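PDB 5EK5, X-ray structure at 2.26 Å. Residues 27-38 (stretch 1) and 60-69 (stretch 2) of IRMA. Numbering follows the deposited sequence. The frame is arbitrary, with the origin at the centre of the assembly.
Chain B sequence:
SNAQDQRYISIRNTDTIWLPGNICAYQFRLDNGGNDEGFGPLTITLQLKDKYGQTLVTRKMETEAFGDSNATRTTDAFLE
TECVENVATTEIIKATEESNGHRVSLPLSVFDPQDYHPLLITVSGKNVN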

# COMPACT_ATOMS: atom_id res chain seq x y z
N GLN B 27 -11.20 3.32 -4.05
CA GLN B 27 -10.31 4.46 -3.94
C GLN B 27 -8.89 4.07 -4.31
O GLN B 27 -8.34 3.10 -3.79
CB GLN B 27 -10.34 5.01 -2.51
CG GLN B 27 -9.45 6.22 -2.27
CD GLN B 27 -9.58 6.75 -0.85
OE1 GLN B 27 -10.44 6.30 -0.09
NE2 GLN B 27 -8.73 7.70 -0.49
N PHE B 28 -8.29 4.85 -5.21
CA PHE B 28 -6.92 4.59 -5.60
C PHE B 28 -6.06 5.79 -5.23
O PHE B 28 -6.42 6.95 -5.48
CB PHE B 28 -6.82 4.30 -7.10
CG PHE B 28 -7.51 3.03 -7.52
CD1 PHE B 28 -8.87 3.01 -7.76
CD2 PHE B 28 -6.79 1.85 -7.66
CE1 PHE B 28 -9.51 1.84 -8.13
CE2 PHE B 28 -7.42 0.68 -8.03
CZ PHE B 28 -8.78 0.67 -8.27
N ARG B 29 -4.92 5.51 -4.62
CA ARG B 29 -3.93 6.55 -4.36
C ARG B 29 -2.85 6.52 -5.44
O ARG B 29 -2.27 5.46 -5.72
CB ARG B 29 -3.30 6.40 -2.98
CG ARG B 29 -2.30 7.50 -2.66
CD ARG B 29 -1.73 7.31 -1.28
NE ARG B 29 -2.77 7.46 -0.26
CZ ARG B 29 -2.57 7.25 1.04
NH1 ARG B 29 -1.38 6.89 1.49
NH2 ARG B 29 -3.57 7.42 1.89
N LEU B 30 -2.59 7.68 -6.04
CA LEU B 30 -1.53 7.79 -7.03
C LEU B 30 -0.41 8.60 -6.42
O LEU B 30 -0.65 9.61 -5.76
CB LEU B 30 -2.04 8.43 -8.32
CG LEU B 30 -2.85 7.58 -9.31
CD1 LEU B 30 -4.18 7.16 -8.71
CD2 LEU B 30 -3.06 8.31 -10.63
N ASP B 31 0.83 8.16 -6.63
CA ASP B 31 1.98 8.76 -5.97
C ASP B 31 3.16 8.86 -6.93
O ASP B 31 3.55 7.87 -7.55
CB ASP B 31 2.35 7.93 -4.74
CG ASP B 31 3.40 8.61 -3.86
OD1 ASP B 31 4.04 9.58 -4.30
OD2 ASP B 31 3.58 8.14 -2.72
N ASN B 32 3.73 10.05 -7.05
CA ASN B 32 4.89 10.24 -7.92
C ASN B 32 6.23 10.03 -7.21
O ASN B 32 7.29 10.39 -7.74
CB ASN B 32 4.81 11.62 -8.57
CG ASN B 32 5.24 12.75 -7.64
OD1 ASN B 32 5.23 12.61 -6.42
ND2 ASN B 32 5.59 13.88 -8.23
N GLY B 33 6.18 9.43 -6.02
CA GLY B 33 7.37 9.05 -5.28
C GLY B 33 8.29 10.17 -4.86
O GLY B 33 9.41 9.94 -4.38
N GLY B 34 7.82 11.40 -5.01
CA GLY B 34 8.58 12.57 -4.59
C GLY B 34 9.38 13.16 -5.73
O GLY B 34 10.09 14.15 -5.54
N ASN B 35 9.28 12.55 -6.91
CA ASN B 35 9.80 13.17 -8.12
C ASN B 35 8.85 14.32 -8.34
O ASN B 35 7.68 14.08 -8.62
CB ASN B 35 9.77 12.22 -9.31
CG ASN B 35 10.50 10.93 -9.06
OD1 ASN B 35 11.65 10.75 -9.46
ND2 ASN B 35 9.84 10.00 -8.38
N ASP B 36 9.28 15.57 -8.24
CA ASP B 36 8.26 16.60 -8.39
C ASP B 36 8.18 17.17 -9.81
O ASP B 36 8.08 18.37 -10.03
CB ASP B 36 8.42 17.68 -7.32
CG ASP B 36 8.21 17.13 -5.90
OD1 ASP B 36 7.13 16.55 -5.62
OD2 ASP B 36 9.10 17.32 -5.04
N GLU B 37 8.25 16.24 -10.76
CA GLU B 37 7.77 16.44 -12.13
C GLU B 37 6.32 15.95 -12.12
O GLU B 37 6.08 14.75 -11.98
CB GLU B 37 8.60 15.65 -13.14
N GLY B 38 5.37 16.86 -12.24
CA GLY B 38 3.98 16.49 -12.05
C GLY B 38 3.17 15.97 -13.23
O GLY B 38 3.70 15.62 -14.28
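Stretch 2, residues 60-69: KMETEAFGDS

Two strands can pack through their side chains without sharing a backbone hydrogen bond, and residues 27-38 and 60-69 of IRMA illustrate how the spacing is filled. Both begin as extended strand and run in the same general direction, Phe28 nearest Met61 and Leu30 nearest Thr63. The CA atoms of these pairs lie 9.4 and 8.8 Å apart, too far for backbone pairing but suitable for interposed side chains. Alternation sets the pattern: Phe28, Leu30, Met61 and Thr63 point their CA-to-CB bonds toward the other stretch, whereas Gln27 and Arg29, both t at chi1, make no contact with it.

Met61 is t at chi1 and chi2, which extends the chain across the gap and brings SD to 3.5 Å from Phe28 CD1. The sulfur approaches the m-rotamer ring obliquely, 4.4 Å from its centroid. Leu30, m then p, places CD2 3.9 Å from Thr63 CG2, while its CB lies 3.9 Å from Phe66 CZ. Phe66 leaves its backbone sideways, yet its p rotamer carries the ring back to stretch 1, where Asn32 N lies at the ring edge, 4.2 Å from CE2.

Beyond the strands the backbones close in, until the CA atoms of Gly38 and Gly67 are 3.9 Å apart. Neither position has room for a CB: one on Gly38 would strike Asp68 N and Phe66 O, and one on Gly67 would strike Asn32 ND2. Gly67 also has positive phi, and its O lies 3.2 Å from Asp36 CA in a CA-H...O contact.

The type I' turn from Asn32 to Asn35 is braced locally. Asn32, p at chi1, accepts Gly34 N at OD1 (3.2 Å), and Asp31 OD1 accepts Gly33 N at 2.7 Å.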

# COMPACT_ATOMS: atom_id res chain seq x y z
N LYS B 60 -14.10 4.12 -16.34
CA LYS B 60 -13.07 5.14 -16.39
C LYS B 60 -12.92 5.86 -15.05
O LYS B 60 -13.89 6.02 -14.31
CB LYS B 60 -13.37 6.15 -17.50
CG LYS B 60 -13.15 5.60 -18.89
CD LYS B 60 -13.39 6.65 -19.96
CE LYS B 60 -13.32 6.03 -21.35
NZ LYS B 60 -13.47 7.05 -22.43
N MET B 61 -11.70 6.28 -14.75
CA MET B 61 -11.39 6.97 -13.51
C MET B 61 -10.67 8.29 -13.79
O MET B 61 -9.74 8.33 -14.60
CB MET B 61 -10.54 6.06 -12.61
CG MET B 61 -10.19 6.63 -11.26
SD MET B 61 -9.35 5.41 -10.23
CE MET B 61 -7.77 5.26 -11.07
N GLU B 62 -11.10 9.35 -13.12
CA GLU B 62 -10.50 10.68 -13.31
C GLU B 62 -9.73 11.15 -12.09
O GLU B 62 -10.16 10.97 -10.95
CB GLU B 62 -11.59 11.70 -13.65
CG GLU B 62 -12.40 11.37 -14.90
CD GLU B 62 -11.71 11.83 -16.17
OE1 GLU B 62 -10.48 11.68 -16.28
OE2 GLU B 62 -12.41 12.35 -17.07
N THR B 63 -8.57 11.77 -12.34
CA THR B 63 -7.75 12.29 -11.26
C THR B 63 -7.51 13.79 -11.44
O THR B 63 -7.54 14.29 -12.56
CB THR B 63 -6.38 11.59 -11.18
OG1 THR B 63 -5.52 12.08 -12.21
CG2 THR B 63 -6.52 10.08 -11.31
N GLU B 64 -7.23 14.49 -10.34
CA GLU B 64 -6.78 15.87 -10.42
C GLU B 64 -5.31 15.94 -10.79
O GLU B 64 -4.60 14.93 -10.75
CB GLU B 64 -7.00 16.62 -9.10
CG GLU B 64 -8.44 16.96 -8.77
CD GLU B 64 -8.55 17.69 -7.45
OE1 GLU B 64 -8.39 17.04 -6.39
OE2 GLU B 64 -8.77 18.92 -7.47
N ALA B 65 -4.86 17.13 -11.16
CA ALA B 65 -3.45 17.37 -11.41
C ALA B 65 -2.72 17.30 -10.06
O ALA B 65 -3.26 17.73 -9.04
CB ALA B 65 -3.25 18.73 -12.10
N PHE B 66 -1.51 16.76 -10.07
CA PHE B 66 -0.72 16.55 -8.86
C PHE B 66 0.76 16.33 -9.17
O PHE B 66 1.14 16.15 -10.34
CB PHE B 66 -1.28 15.35 -8.08
CG PHE B 66 -0.92 14.02 -8.69
CD1 PHE B 66 -1.49 13.61 -9.89
CD2 PHE B 66 -0.02 13.18 -8.05
CE1 PHE B 66 -1.15 12.39 -10.45
CE2 PHE B 66 0.32 11.96 -8.60
CZ PHE B 66 -0.25 11.57 -9.80
N GLY B 67 1.59 16.36 -8.13
CA GLY B 67 3.01 16.05 -8.25
C GLY B 67 4.00 17.09 -8.73
O GLY B 67 5.16 16.76 -8.97
N ASP B 68 3.61 18.36 -8.85
CA ASP B 68 4.56 19.36 -9.38
C ASP B 68 5.17 20.00 -8.15
O ASP B 68 6.00 20.91 -8.23
CB ASP B 68 3.87 20.41 -10.26
CG ASP B 68 4.88 21.33 -10.96
OD1 ASP B 68 5.49 20.92 -11.97
OD2 ASP B 68 5.08 22.47 -10.49
N SER B 69 4.74 19.48 -7.00
CA SER B 69 5.17 19.93 -5.69
C SER B 69 5.27 18.75 -4.72
O SER B 69 4.69 17.68 -4.95
CB SER B 69 4.20 20.98 -5.17
OG SER B 69 4.19 20.97 -3.75